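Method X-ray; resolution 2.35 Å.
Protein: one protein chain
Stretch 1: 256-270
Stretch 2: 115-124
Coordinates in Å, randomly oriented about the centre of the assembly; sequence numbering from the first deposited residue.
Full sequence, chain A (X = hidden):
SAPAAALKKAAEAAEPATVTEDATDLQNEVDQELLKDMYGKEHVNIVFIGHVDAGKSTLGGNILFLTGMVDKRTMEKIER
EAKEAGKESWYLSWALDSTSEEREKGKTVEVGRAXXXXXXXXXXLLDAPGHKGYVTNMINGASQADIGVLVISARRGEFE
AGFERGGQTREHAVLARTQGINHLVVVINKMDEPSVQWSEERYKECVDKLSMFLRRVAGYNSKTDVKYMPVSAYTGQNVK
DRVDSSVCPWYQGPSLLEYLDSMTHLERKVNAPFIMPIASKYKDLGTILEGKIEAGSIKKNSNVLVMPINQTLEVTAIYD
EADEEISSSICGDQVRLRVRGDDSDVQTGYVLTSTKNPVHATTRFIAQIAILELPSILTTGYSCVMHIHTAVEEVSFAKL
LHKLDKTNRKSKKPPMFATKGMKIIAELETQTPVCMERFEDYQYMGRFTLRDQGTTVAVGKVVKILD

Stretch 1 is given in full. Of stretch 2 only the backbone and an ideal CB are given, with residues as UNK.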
# COMPACT_ATOMS: atom_id res chain seq x y z
N LEU A 256 -9.95 -2.00 13.29
CA LEU A 256 -10.19 -1.59 11.92
C LEU A 256 -8.98 -0.86 11.36
O LEU A 256 -8.45 -1.26 10.34
CB LEU A 256 -11.44 -0.72 11.81
CG LEU A 256 -11.71 -0.16 10.42
CD1 LEU A 256 -11.76 -1.29 9.40
CD2 LEU A 256 -13.01 0.62 10.41
N LEU A 257 -8.54 0.20 12.04
CA LEU A 257 -7.44 1.02 11.53
C LEU A 257 -6.13 0.23 11.43
O LEU A 257 -5.33 0.47 10.54
CB LEU A 257 -7.23 2.27 12.37
CG LEU A 257 -8.34 3.33 12.28
CD1 LEU A 257 -7.95 4.53 13.09
CD2 LEU A 257 -8.64 3.76 10.87
N GLU A 258 -5.94 -0.72 12.33
CA GLU A 258 -4.75 -1.55 12.33
C GLU A 258 -4.73 -2.42 11.07
O GLU A 258 -3.70 -2.60 10.44
CB GLU A 258 -4.76 -2.42 13.57
CG GLU A 258 -3.59 -3.36 13.73
CD GLU A 258 -3.70 -4.20 14.99
OE1 GLU A 258 -4.48 -3.82 15.90
OE2 GLU A 258 -3.01 -5.24 15.06
N TYR A 259 -5.89 -2.96 10.72
CA TYR A 259 -6.05 -3.75 9.51
C TYR A 259 -5.92 -2.89 8.24
O TYR A 259 -5.26 -3.30 7.28
CB TYR A 259 -7.41 -4.46 9.53
CG TYR A 259 -7.63 -5.25 8.29
CD1 TYR A 259 -7.03 -6.50 8.14
CD2 TYR A 259 -8.38 -4.74 7.24
CE1 TYR A 259 -7.19 -7.23 6.97
CE2 TYR A 259 -8.53 -5.46 6.06
CZ TYR A 259 -7.94 -6.69 5.94
OH TYR A 259 -8.09 -7.41 4.79
N LEU A 260 -6.55 -1.72 8.22
CA LEU A 260 -6.46 -0.79 7.09
C LEU A 260 -5.00 -0.37 6.83
O LEU A 260 -4.60 -0.16 5.69
CB LEU A 260 -7.30 0.46 7.37
CG LEU A 260 -8.67 0.67 6.70
CD1 LEU A 260 -9.37 -0.62 6.37
CD2 LEU A 260 -9.55 1.57 7.59
N ASP A 261 -4.21 -0.28 7.89
CA ASP A 261 -2.84 0.17 7.79
C ASP A 261 -1.92 -0.80 7.05
O ASP A 261 -1.12 -0.38 6.25
CB ASP A 261 -2.27 0.45 9.19
CG ASP A 261 -0.91 1.10 9.13
OD1 ASP A 261 -0.83 2.24 8.64
OD2 ASP A 261 0.13 0.55 9.53
N SER A 262 -2.04 -2.09 7.34
CA SER A 262 -1.12 -3.09 6.78
C SER A 262 -1.75 -3.95 5.67
O SER A 262 -1.08 -4.79 5.08
CB SER A 262 -0.59 -3.99 7.91
OG SER A 262 -1.68 -4.58 8.60
N MET A 263 -3.04 -3.74 5.42
CA MET A 263 -3.78 -4.28 4.28
C MET A 263 -2.97 -4.23 3.01
O MET A 263 -2.43 -3.22 2.62
CB MET A 263 -4.98 -3.36 3.98
CG MET A 263 -6.25 -3.96 4.16
SD MET A 263 -7.52 -2.85 3.64
CE MET A 263 -8.21 -3.96 2.44
N THR A 264 -3.02 -5.30 2.28
CA THR A 264 -2.20 -5.46 1.12
C THR A 264 -3.02 -5.31 -0.19
O THR A 264 -2.52 -4.82 -1.19
CB THR A 264 -1.55 -6.82 1.28
OG1 THR A 264 -0.17 -6.70 0.97
CG2 THR A 264 -2.10 -7.83 0.38
N HIS A 265 -4.29 -5.69 -0.15
CA HIS A 265 -5.14 -5.61 -1.34
C HIS A 265 -5.72 -4.20 -1.50
O HIS A 265 -6.75 -3.91 -0.94
CB HIS A 265 -6.25 -6.64 -1.23
CG HIS A 265 -6.97 -6.91 -2.51
ND1 HIS A 265 -7.76 -5.98 -3.15
CD2 HIS A 265 -7.04 -8.04 -3.25
CE1 HIS A 265 -8.27 -6.52 -4.23
NE2 HIS A 265 -7.85 -7.77 -4.32
N LEU A 266 -5.02 -3.34 -2.24
CA LEU A 266 -5.53 -2.03 -2.64
C LEU A 266 -5.83 -2.05 -4.15
O LEU A 266 -4.93 -2.25 -4.97
CB LEU A 266 -4.49 -0.93 -2.32
CG LEU A 266 -3.92 -0.85 -0.89
CD1 LEU A 266 -3.04 0.35 -0.74
CD2 LEU A 266 -4.96 -0.79 0.13
N GLU A 267 -7.08 -1.83 -4.52
CA GLU A 267 -7.52 -2.05 -5.90
C GLU A 267 -6.73 -1.34 -6.99
O GLU A 267 -6.43 -1.95 -7.98
CB GLU A 267 -8.99 -1.69 -6.10
CG GLU A 267 -9.97 -2.50 -5.27
CD GLU A 267 -9.95 -3.99 -5.56
OE1 GLU A 267 -9.48 -4.43 -6.63
OE2 GLU A 267 -10.42 -4.73 -4.67
N ARG A 268 -6.39 -0.06 -6.82
CA ARG A 268 -5.63 0.63 -7.85
C ARG A 268 -4.28 -0.04 -8.08
O ARG A 268 -3.84 -0.19 -9.22
CB ARG A 268 -5.42 2.11 -7.53
CG ARG A 268 -6.70 2.94 -7.58
CD ARG A 268 -6.53 4.42 -7.27
NE ARG A 268 -5.90 4.64 -5.97
CZ ARG A 268 -5.31 5.76 -5.60
NH1 ARG A 268 -5.26 6.80 -6.41
NH2 ARG A 268 -4.76 5.85 -4.39
N LYS A 269 -3.63 -0.43 -6.98
CA LYS A 269 -2.31 -1.07 -7.01
C LYS A 269 -2.42 -2.50 -7.58
O LYS A 269 -1.57 -2.90 -8.35
CB LYS A 269 -1.71 -1.13 -5.60
CG LYS A 269 -0.22 -1.11 -5.51
CD LYS A 269 0.27 -1.33 -4.07
CE LYS A 269 0.27 -0.07 -3.22
NZ LYS A 269 0.40 -0.38 -1.74
N VAL A 270 -3.47 -3.22 -7.21
CA VAL A 270 -3.70 -4.57 -7.75
C VAL A 270 -3.92 -4.54 -9.27
O VAL A 270 -3.51 -5.45 -9.99
CB VAL A 270 -4.94 -5.24 -7.09
CG1 VAL A 270 -5.34 -6.56 -7.81
CG2 VAL A 270 -4.69 -5.50 -5.61
N UNK A 115 -9.74 13.44 4.95
CA UNK A 115 -8.84 12.29 5.01
C UNK A 115 -8.45 11.99 6.46
O UNK A 115 -8.63 12.82 7.35
CB UNK A 115 -7.59 12.54 4.16
N UNK A 116 -7.89 10.81 6.69
CA UNK A 116 -7.35 10.45 7.99
C UNK A 116 -6.09 9.60 7.85
O UNK A 116 -5.82 9.07 6.79
CB UNK A 116 -8.40 9.70 8.81
N UNK A 117 -5.33 9.47 8.93
CA UNK A 117 -4.04 8.79 8.86
C UNK A 117 -3.88 7.68 9.88
O UNK A 117 -4.41 7.74 10.98
CB UNK A 117 -2.91 9.81 9.05
N UNK A 118 -3.14 6.67 9.46
CA UNK A 118 -2.58 5.64 10.32
C UNK A 118 -1.06 5.80 10.22
O UNK A 118 -0.59 6.75 9.59
CB UNK A 118 -3.04 4.24 9.92
N UNK A 119 -0.30 4.87 10.80
CA UNK A 119 1.15 5.02 10.89
C UNK A 119 1.78 5.12 9.50
O UNK A 119 2.62 5.98 9.26
CB UNK A 119 1.76 3.85 11.66
N UNK A 120 1.34 4.27 8.57
CA UNK A 120 1.96 4.20 7.25
C UNK A 120 1.16 4.84 6.11
O UNK A 120 1.69 4.99 5.02
CB UNK A 120 2.22 2.73 6.90
N UNK A 121 -0.11 5.19 6.34
CA UNK A 121 -0.98 5.59 5.23
C UNK A 121 -1.85 6.82 5.48
O UNK A 121 -2.24 7.10 6.61
CB UNK A 121 -1.89 4.42 4.87
N UNK A 122 -2.16 7.54 4.40
CA UNK A 122 -3.19 8.59 4.42
C UNK A 122 -4.39 8.20 3.58
O UNK A 122 -4.28 8.09 2.35
CB UNK A 122 -2.62 9.92 3.92
N UNK A 123 -5.55 8.06 4.22
CA UNK A 123 -6.77 7.61 3.56
C UNK A 123 -7.68 8.77 3.19
O UNK A 123 -8.25 9.42 4.07
CB UNK A 123 -7.52 6.63 4.46
N UNK A 124 -7.84 9.01 1.90
CA UNK A 124 -8.79 9.99 1.40
C UNK A 124 -10.18 9.36 1.31
O UNK A 124 -10.36 8.34 0.65
CB UNK A 124 -8.35 10.53 0.04

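Stretch 2 is a hairpin: two short strands joined by a turn.

Position 115 has an extended backbone, and its CB has nothing of stretch 1 within 5.5 Å. The residue is Tyr115, which makes no contact with stretch 1.

Position 116 is extended and its CB points toward stretch 1, but no atom lies within 5.5 Å of it. The nearby helix offers the methyls of Leu257 and Leu260. A long apolar or aromatic side chain could bridge the gap. The residue is Phe116. Its CE1 lies 3.5 Å from Leu257 CD2, and Leu260 CD2 sits at the ring edge, 4.3 Å from CZ.

Position 117 points away, so a polar or charged residue would do. It is Glu117, without a contact to stretch 1.

Position 118 points toward the helix. Its ideal CB is only 3.2 Å from Asp261 OD1, which favours a small side chain with a donor: serine, threonine or perhaps cysteine. The residue is Thr118. Its OG1 donates a hydrogen bond to Asp261 OD1 at 2.6 Å. Its CG2 lies 4.2 Å from Leu257 CB.

Position 119 points sideways at the turn, near the Asp261 carboxylate. Many polar residues fit; an acid gains nothing from that charge. It is nevertheless Glu119, whose OE2 is 4.6 Å from Asp261 OD2.

Position 120 points toward stretch 1, with its CB 3.5 Å from Asp261 OD1. Its backbone N donates a hydrogen bond to Asp261 OD1 at 3.0 Å, a bond open to any residue but proline. Polar or basic side chains would suit. The residue is His120.

Position 121 is extended and points toward the end of the helix. Beyond its CB lie the carbonyls of Leu260 and Met263, acceptors without a visible partner in stretch 1. A long donor is called for, lysine or arginine. The residue is Arg121, nearly fully extended beyond an m chi1. NH1 donates to Leu260 O at 2.9 Å, and NH1 and NH2 both donate to Met263 O at 2.7 Å. These acceptors lie near the guanidinium plane; Asp261 O and Leu266 CD1 cover opposite faces.

Position 122 is out of reach, and many residues would serve. Arg122 forms a salt bridge with Glu117, NH2 to OE2 at 3.1 Å.

Position 123 points toward Leu260, with room before it. A large apolar side chain fits. It is Phe123, whose CZ reaches to 3.9 Å from Leu260 CB.

Position 124 is out of reach; it is Ser124.

Stretch 2 115-124: YFETEHRRFS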
# COMPACT_ATOMS: atom_id res chain seq x y z
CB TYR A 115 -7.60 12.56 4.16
CG TYR A 115 -6.66 13.63 4.73
CD1 TYR A 115 -5.71 13.30 5.69
CD2 TYR A 115 -6.72 14.95 4.29
CE1 TYR A 115 -4.84 14.26 6.21
CE2 TYR A 115 -5.86 15.93 4.81
CZ TYR A 115 -4.92 15.58 5.77
OH TYR A 115 -4.06 16.52 6.30
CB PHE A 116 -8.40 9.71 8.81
CG PHE A 116 -8.80 8.38 8.24
CD1 PHE A 116 -8.18 7.21 8.66
CD2 PHE A 116 -9.80 8.29 7.30
CE1 PHE A 116 -8.54 5.98 8.16
CE2 PHE A 116 -10.18 7.05 6.78
CZ PHE A 116 -9.54 5.89 7.22
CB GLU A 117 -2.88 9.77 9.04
CG GLU A 117 -2.88 10.93 8.07
CD GLU A 117 -1.53 11.62 7.99
OE1 GLU A 117 -0.69 11.37 8.87
OE2 GLU A 117 -1.31 12.40 7.04
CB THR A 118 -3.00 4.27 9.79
OG1 THR A 118 -2.58 4.11 8.42
CG2 THR A 118 -4.52 4.15 9.78
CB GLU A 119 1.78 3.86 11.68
CG GLU A 119 3.24 4.05 12.07
CD GLU A 119 3.92 2.77 12.56
OE1 GLU A 119 5.15 2.81 12.85
OE2 GLU A 119 3.24 1.73 12.68
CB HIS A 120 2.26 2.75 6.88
CG HIS A 120 3.09 2.03 7.90
ND1 HIS A 120 4.41 2.33 8.13
CD2 HIS A 120 2.79 1.01 8.73
CE1 HIS A 120 4.89 1.53 9.07
NE2 HIS A 120 3.92 0.71 9.45
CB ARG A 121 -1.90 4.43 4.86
CG ARG A 121 -1.21 3.30 4.15
CD ARG A 121 -2.07 2.06 3.92
NE ARG A 121 -1.34 1.08 3.13
CZ ARG A 121 -1.72 -0.17 2.93
NH1 ARG A 121 -2.84 -0.66 3.45
NH2 ARG A 121 -0.94 -0.95 2.19
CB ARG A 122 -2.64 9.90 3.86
CG ARG A 122 -3.74 10.96 3.71
CD ARG A 122 -3.27 12.28 3.19
NE ARG A 122 -2.37 12.92 4.13
CZ ARG A 122 -1.96 14.18 4.01
NH1 ARG A 122 -2.37 14.94 2.99
NH2 ARG A 122 -1.13 14.69 4.92
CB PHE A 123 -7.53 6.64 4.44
CG PHE A 123 -6.74 5.43 4.81
CD1 PHE A 123 -5.87 5.47 5.87
CD2 PHE A 123 -6.87 4.27 4.10
CE1 PHE A 123 -5.14 4.37 6.21
CE2 PHE A 123 -6.14 3.15 4.44
CZ PHE A 123 -5.27 3.21 5.50
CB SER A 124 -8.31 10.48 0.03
OG SER A 124 -9.31 11.22 -0.62
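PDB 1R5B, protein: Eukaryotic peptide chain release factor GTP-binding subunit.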